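Local atomic coordinates of PKS (Streptomyces albus, PDB entry 4OQJ), a protein that probably catalyses chain elongation as a ketosynthase of an acyltransferase-less type I polyketide synthase in oxazolomycin biosynthesis. Residues M387-F399 with V415-R429. Numbering follows the deposited sequence.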
loop_
_atom_site.group_PDB
_atom_site.type_symbol
_atom_site.label_atom_id
_atom_site.label_comp_id
_atom_site.label_asym_id
_atom_site.label_seq_id
_atom_site.Cartn_x
_atom_site.Cartn_y
_atom_site.Cartn_z
HETATM N N MSE A 387 -21.918 -5.350 -15.461
HETATM C CA MSE A 387 -22.236 -6.364 -16.465
HETATM C C MSE A 387 -22.695 -7.647 -15.797
HETATM O O MSE A 387 -23.657 -8.271 -16.243
HETATM C CB MSE A 387 -21.016 -6.676 -17.348
HETATM C CG MSE A 387 -20.607 -5.581 -18.293
HETATM SE SE MSE A 387 -18.850 -6.003 -19.076
HETATM C CE MSE A 387 -19.313 -7.620 -20.032
ATOM N N LEU A 388 -21.966 -8.047 -14.750
ATOM C CA LEU A 388 -22.226 -9.292 -14.034
ATOM C C LEU A 388 -23.539 -9.227 -13.268
ATOM O O LEU A 388 -24.311 -10.185 -13.258
ATOM C CB LEU A 388 -21.084 -9.612 -13.063
ATOM C CG LEU A 388 -19.794 -10.186 -13.654
ATOM C CD1 LEU A 388 -18.656 -10.099 -12.630
ATOM C CD2 LEU A 388 -20.012 -11.622 -14.085
ATOM N N ARG A 389 -23.778 -8.096 -12.607
ATOM C CA ARG A 389 -25.003 -7.916 -11.847
ATOM C C ARG A 389 -26.201 -7.905 -12.790
ATOM O O ARG A 389 -27.253 -8.428 -12.448
ATOM C CB ARG A 389 -24.971 -6.628 -11.010
ATOM C CG ARG A 389 -26.010 -6.656 -9.892
ATOM C CD ARG A 389 -26.169 -5.357 -9.097
ATOM N NE ARG A 389 -27.089 -5.590 -7.975
ATOM C CZ ARG A 389 -27.855 -4.667 -7.393
ATOM N NH1 ARG A 389 -27.828 -3.404 -7.801
ATOM N NH2 ARG A 389 -28.660 -5.018 -6.389
ATOM N N HIS A 390 -26.037 -7.315 -13.970
ATOM C CA HIS A 390 -27.109 -7.253 -14.957
ATOM C C HIS A 390 -27.171 -8.491 -15.868
ATOM O O HIS A 390 -28.080 -8.598 -16.685
ATOM C CB HIS A 390 -26.955 -6.002 -15.840
ATOM C CG HIS A 390 -27.395 -4.732 -15.187
ATOM N ND1 HIS A 390 -26.513 -3.835 -14.625
ATOM C CD2 HIS A 390 -28.628 -4.196 -15.019
ATOM C CE1 HIS A 390 -27.181 -2.814 -14.121
ATOM N NE2 HIS A 390 -28.469 -3.008 -14.350
ATOM N N ARG A 391 -26.203 -9.399 -15.744
ATOM C CA ARG A 391 -26.077 -10.559 -16.649
ATOM C C ARG A 391 -26.222 -10.121 -18.100
ATOM O O ARG A 391 -26.979 -10.698 -18.902
ATOM C CB ARG A 391 -27.096 -11.646 -16.285
ATOM C CG ARG A 391 -26.662 -12.476 -15.065
ATOM C CD ARG A 391 -27.706 -12.515 -13.950
ATOM N NE ARG A 391 -28.713 -13.564 -14.154
ATOM C CZ ARG A 391 -28.706 -14.766 -13.572
ATOM N NH1 ARG A 391 -27.742 -15.116 -12.725
ATOM N NH2 ARG A 391 -29.679 -15.628 -13.837
ATOM N N THR A 392 -25.465 -9.083 -18.421
ATOM C CA THR A 392 -25.532 -8.431 -19.711
ATOM C C THR A 392 -24.136 -8.058 -20.207
ATOM O O THR A 392 -23.374 -7.379 -19.508
ATOM C CB THR A 392 -26.405 -7.172 -19.616
ATOM O OG1 THR A 392 -27.728 -7.545 -19.189
ATOM C CG2 THR A 392 -26.468 -6.453 -20.942
ATOM N N LEU A 393 -23.794 -8.516 -21.406
ATOM C CA LEU A 393 -22.571 -8.091 -22.060
ATOM C C LEU A 393 -22.833 -6.754 -22.725
ATOM O O LEU A 393 -23.964 -6.505 -23.153
ATOM C CB LEU A 393 -22.108 -9.115 -23.098
ATOM C CG LEU A 393 -21.671 -10.505 -22.622
ATOM C CD1 LEU A 393 -21.434 -11.432 -23.823
ATOM C CD2 LEU A 393 -20.425 -10.429 -21.767
ATOM N N VAL A 394 -21.803 -5.915 -22.832
ATOM C CA VAL A 394 -21.912 -4.626 -23.508
ATOM C C VAL A 394 -20.779 -4.443 -24.528
ATOM O O VAL A 394 -19.763 -5.135 -24.462
ATOM C CB VAL A 394 -21.887 -3.442 -22.514
ATOM C CG1 VAL A 394 -23.005 -3.567 -21.469
ATOM C CG2 VAL A 394 -20.510 -3.331 -21.836
ATOM N N PRO A 395 -20.955 -3.508 -25.480
ATOM C CA PRO A 395 -19.972 -3.329 -26.548
ATOM C C PRO A 395 -18.647 -2.749 -26.080
ATOM O O PRO A 395 -18.599 -1.961 -25.130
ATOM C CB PRO A 395 -20.652 -2.337 -27.501
ATOM C CG PRO A 395 -22.089 -2.398 -27.183
ATOM C CD PRO A 395 -22.158 -2.694 -25.716
ATOM N N SER A 396 -17.587 -3.172 -26.758
ATOM C CA SER A 396 -16.322 -2.462 -26.784
ATOM C C SER A 396 -16.374 -1.606 -28.050
ATOM O O SER A 396 -16.694 -2.112 -29.118
ATOM C CB SER A 396 -15.151 -3.450 -26.797
ATOM O OG SER A 396 -13.922 -2.802 -26.517
ATOM N N LEU A 397 -16.100 -0.310 -27.937
ATOM C CA LEU A 397 -16.410 0.624 -29.019
ATOM C C LEU A 397 -15.260 0.829 -30.007
ATOM O O LEU A 397 -14.119 0.446 -29.743
ATOM C CB LEU A 397 -16.826 1.977 -28.422
ATOM C CG LEU A 397 -18.007 1.909 -27.441
ATOM C CD1 LEU A 397 -18.430 3.294 -26.971
ATOM C CD2 LEU A 397 -19.205 1.159 -28.024
ATOM N N CYS A 398 -15.593 1.426 -31.151
ATOM C CA CYS A 398 -14.625 1.757 -32.198
ATOM C C CYS A 398 -13.901 0.521 -32.731
ATOM O O CYS A 398 -12.752 0.607 -33.170
ATOM C CB CYS A 398 -13.605 2.779 -31.674
ATOM S SG CYS A 398 -14.342 4.329 -31.071
ATOM N N PHE A 399 -14.578 -0.627 -32.685
ATOM C CA PHE A 399 -14.038 -1.864 -33.245
ATOM C C PHE A 399 -14.734 -2.231 -34.553
ATOM O O PHE A 399 -15.910 -2.582 -34.554
ATOM C CB PHE A 399 -14.184 -3.030 -32.271
ATOM C CG PHE A 399 -13.544 -4.291 -32.765
ATOM C CD1 PHE A 399 -12.174 -4.456 -32.691
ATOM C CD2 PHE A 399 -14.304 -5.295 -33.329
ATOM C CE1 PHE A 399 -11.577 -5.610 -33.149
ATOM C CE2 PHE A 399 -13.714 -6.448 -33.799
ATOM C CZ PHE A 399 -12.356 -6.608 -33.713
ATOM N N VAL A 415 -13.632 -9.774 -29.697
ATOM C CA VAL A 415 -14.093 -8.486 -29.198
ATOM C C VAL A 415 -15.615 -8.387 -29.320
ATOM O O VAL A 415 -16.151 -8.346 -30.422
ATOM C CB VAL A 415 -13.426 -7.331 -29.959
ATOM C CG1 VAL A 415 -13.909 -5.984 -29.428
ATOM C CG2 VAL A 415 -11.900 -7.438 -29.852
ATOM N N GLY A 416 -16.311 -8.368 -28.187
ATOM C CA GLY A 416 -17.760 -8.239 -28.193
ATOM C C GLY A 416 -18.184 -6.818 -28.523
ATOM O O GLY A 416 -17.662 -5.858 -27.938
ATOM N N THR A 417 -19.123 -6.673 -29.452
ATOM C CA THR A 417 -19.579 -5.357 -29.883
ATOM C C THR A 417 -21.098 -5.192 -29.742
ATOM O O THR A 417 -21.682 -4.312 -30.371
ATOM C CB THR A 417 -19.193 -5.081 -31.346
ATOM O OG1 THR A 417 -19.738 -6.108 -32.180
ATOM C CG2 THR A 417 -17.688 -5.052 -31.511
ATOM N N GLU A 418 -21.731 -6.013 -28.906
ATOM C CA GLU A 418 -23.191 -5.992 -28.776
ATOM C C GLU A 418 -23.626 -5.936 -27.330
ATOM O O GLU A 418 -22.997 -6.533 -26.453
ATOM C CB GLU A 418 -23.842 -7.235 -29.404
ATOM C CG GLU A 418 -23.127 -7.861 -30.574
ATOM C CD GLU A 418 -23.649 -9.267 -30.867
ATOM O OE1 GLU A 418 -24.848 -9.394 -31.197
ATOM O OE2 GLU A 418 -22.870 -10.242 -30.748
ATOM N N THR A 419 -24.724 -5.235 -27.080
ATOM C CA THR A 419 -25.390 -5.360 -25.811
ATOM C C THR A 419 -26.340 -6.537 -25.894
ATOM O O THR A 419 -27.258 -6.550 -26.715
ATOM C CB THR A 419 -26.150 -4.086 -25.416
ATOM O OG1 THR A 419 -25.260 -2.962 -25.463
ATOM C CG2 THR A 419 -26.667 -4.224 -24.016
ATOM N N LYS A 420 -26.122 -7.540 -25.057
ATOM C CA LYS A 420 -26.962 -8.731 -25.109
ATOM C C LYS A 420 -26.830 -9.537 -23.844
ATOM O O LYS A 420 -25.909 -9.310 -23.042
ATOM C CB LYS A 420 -26.591 -9.598 -26.311
ATOM C CG LYS A 420 -25.167 -10.138 -26.267
ATOM C CD LYS A 420 -25.002 -11.258 -27.283
ATOM C CE LYS A 420 -23.663 -11.927 -27.140
ATOM N NZ LYS A 420 -23.432 -12.920 -28.218
ATOM N N GLU A 421 -27.737 -10.491 -23.674
ATOM C CA GLU A 421 -27.704 -11.340 -22.499
ATOM C C GLU A 421 -26.359 -12.040 -22.432
ATOM O O GLU A 421 -25.803 -12.463 -23.452
ATOM C CB GLU A 421 -28.831 -12.381 -22.502
ATOM C CG GLU A 421 -28.948 -13.122 -21.162
ATOM C CD GLU A 421 -29.845 -14.346 -21.220
ATOM O OE1 GLU A 421 -30.644 -14.465 -22.175
ATOM O OE2 GLU A 421 -29.747 -15.193 -20.304
ATOM N N TRP A 422 -25.837 -12.121 -21.216
ATOM C CA TRP A 422 -24.611 -12.837 -20.935
ATOM C C TRP A 422 -25.013 -14.298 -20.781
ATOM O O TRP A 422 -25.717 -14.637 -19.828
ATOM C CB TRP A 422 -23.963 -12.271 -19.666
ATOM C CG TRP A 422 -22.585 -12.759 -19.372
ATOM C CD1 TRP A 422 -22.030 -13.956 -19.736
ATOM C CD2 TRP A 422 -21.578 -12.054 -18.644
ATOM N NE1 TRP A 422 -20.737 -14.035 -19.273
ATOM C CE2 TRP A 422 -20.436 -12.879 -18.603
ATOM C CE3 TRP A 422 -21.533 -10.804 -18.020
ATOM C CZ2 TRP A 422 -19.261 -12.493 -17.958
ATOM C CZ3 TRP A 422 -20.374 -10.421 -17.380
ATOM C CH2 TRP A 422 -19.246 -11.262 -17.358
ATOM N N PRO A 423 -24.625 -15.163 -21.741
ATOM C CA PRO A 423 -25.142 -16.535 -21.683
ATOM C C PRO A 423 -24.734 -17.261 -20.403
ATOM O O PRO A 423 -23.624 -17.070 -19.897
ATOM C CB PRO A 423 -24.513 -17.206 -22.918
ATOM C CG PRO A 423 -24.100 -16.086 -23.810
ATOM C CD PRO A 423 -23.710 -14.976 -22.884
ATOM N N ALA A 424 -25.645 -18.065 -19.872
ATOM C CA ALA A 424 -25.334 -18.927 -18.744
ATOM C C ALA A 424 -24.310 -19.991 -19.161
ATOM O O ALA A 424 -24.220 -20.343 -20.336
ATOM C CB ALA A 424 -26.603 -19.579 -18.216
ATOM N N GLY A 425 -23.544 -20.490 -18.196
ATOM C CA GLY A 425 -22.551 -21.519 -18.446
ATOM C C GLY A 425 -22.625 -22.614 -17.396
ATOM O O GLY A 425 -23.527 -22.615 -16.556
ATOM N N PRO A 426 -21.687 -23.570 -17.449
ATOM C CA PRO A 426 -21.592 -24.641 -16.446
ATOM C C PRO A 426 -21.167 -24.150 -15.062
ATOM O O PRO A 426 -21.367 -24.861 -14.080
ATOM C CB PRO A 426 -20.539 -25.590 -17.034
ATOM C CG PRO A 426 -19.864 -24.833 -18.111
ATOM C CD PRO A 426 -20.810 -23.806 -18.607
ATOM N N THR A 427 -20.580 -22.958 -14.992
ATOM C CA THR A 427 -20.288 -22.309 -13.717
ATOM C C THR A 427 -20.990 -20.953 -13.688
ATOM O O THR A 427 -21.478 -20.489 -14.723
ATOM C CB THR A 427 -18.772 -22.107 -13.506
ATOM O OG1 THR A 427 -18.272 -21.159 -14.461
ATOM C CG2 THR A 427 -18.030 -23.425 -13.662
ATOM N N PRO A 428 -21.046 -20.315 -12.506
ATOM C CA PRO A 428 -21.503 -18.923 -12.471
ATOM C C PRO A 428 -20.658 -18.071 -13.405
ATOM O O PRO A 428 -19.505 -18.420 -13.668
ATOM C CB PRO A 428 -21.302 -18.516 -11.008
ATOM C CG PRO A 428 -21.382 -19.782 -10.252
ATOM C CD PRO A 428 -20.783 -20.837 -11.157
ATOM N N ARG A 429 -21.219 -16.978 -13.906
ATOM C CA ARG A 429 -20.488 -16.115 -14.811
ATOM C C ARG A 429 -19.241 -15.534 -14.138
ATOM O O ARG A 429 -19.314 -14.999 -13.037
ATOM C CB ARG A 429 -21.395 -15.000 -15.306
ATOM C CG ARG A 429 -22.600 -15.516 -16.105
ATOM C CD ARG A 429 -23.664 -14.458 -16.186
ATOM N NE ARG A 429 -24.795 -14.865 -17.016
ATOM C CZ ARG A 429 -25.782 -15.654 -16.604
ATOM N NH1 ARG A 429 -25.780 -16.145 -15.368
ATOM N NH2 ARG A 429 -26.779 -15.952 -17.432
#
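Trp422 and Leu393 illustrate how a short antiparallel pairing is backed by a large aromatic side chain that follows the strand. Leu393 CD2 sits over one indole face, 3.9 Å from the centroid of the five-membered ring of Trp422, a CH-pi contact, while Arg429 CB lies against the opposite face, toward the rim. With CG anti to the backbone N (chi1 -171°), the indole reaches the end of helix 376-390, where Leu388 CD2 comes within 3.4 Å of Trp422 CH2 and Met387 O meets the ring edge. Trp422 NE1 is hydrogen-bonded to Ser324 OG. A smaller aromatic contact lies farther along, where Val415 CB stands over the centre of the Phe399 ring, 3.8 Å from its centroid.

Backbone hydrogen bonds join the two segments. Leu393 and Lys420 form a hydrogen-bonded antiparallel pair, N to O both ways, flanked by Trp422 N to Arg391 O (2.9 Å, nearly straight at 172°) and by Ser396 N to Gly416 O. The pairing follows directly on a Schellman motif, in which Arg391, with positive phi, ends the helix and Thr392 N returns to Met387 O. In this thiolase-clan ketosynthase fold the two-stranded sheet thus links that helix to the chain leaving strand 413-415, an outermost strand, within this chain, of the large sheet.

Among the charged groups, Arg429 grips Trp422 O side-on with NE and NH2 (3.0 and 2.9 Å), its guanidinium plane nearly containing the acceptor. Arg391 CG lies over one face of that guanidinium, toward the rim. Arg391 NH1 and Arg429 NH1 come within 3.4 Å, and each forms a salt bridge with the Glu449 carboxylate, which would offset part of the positive charge.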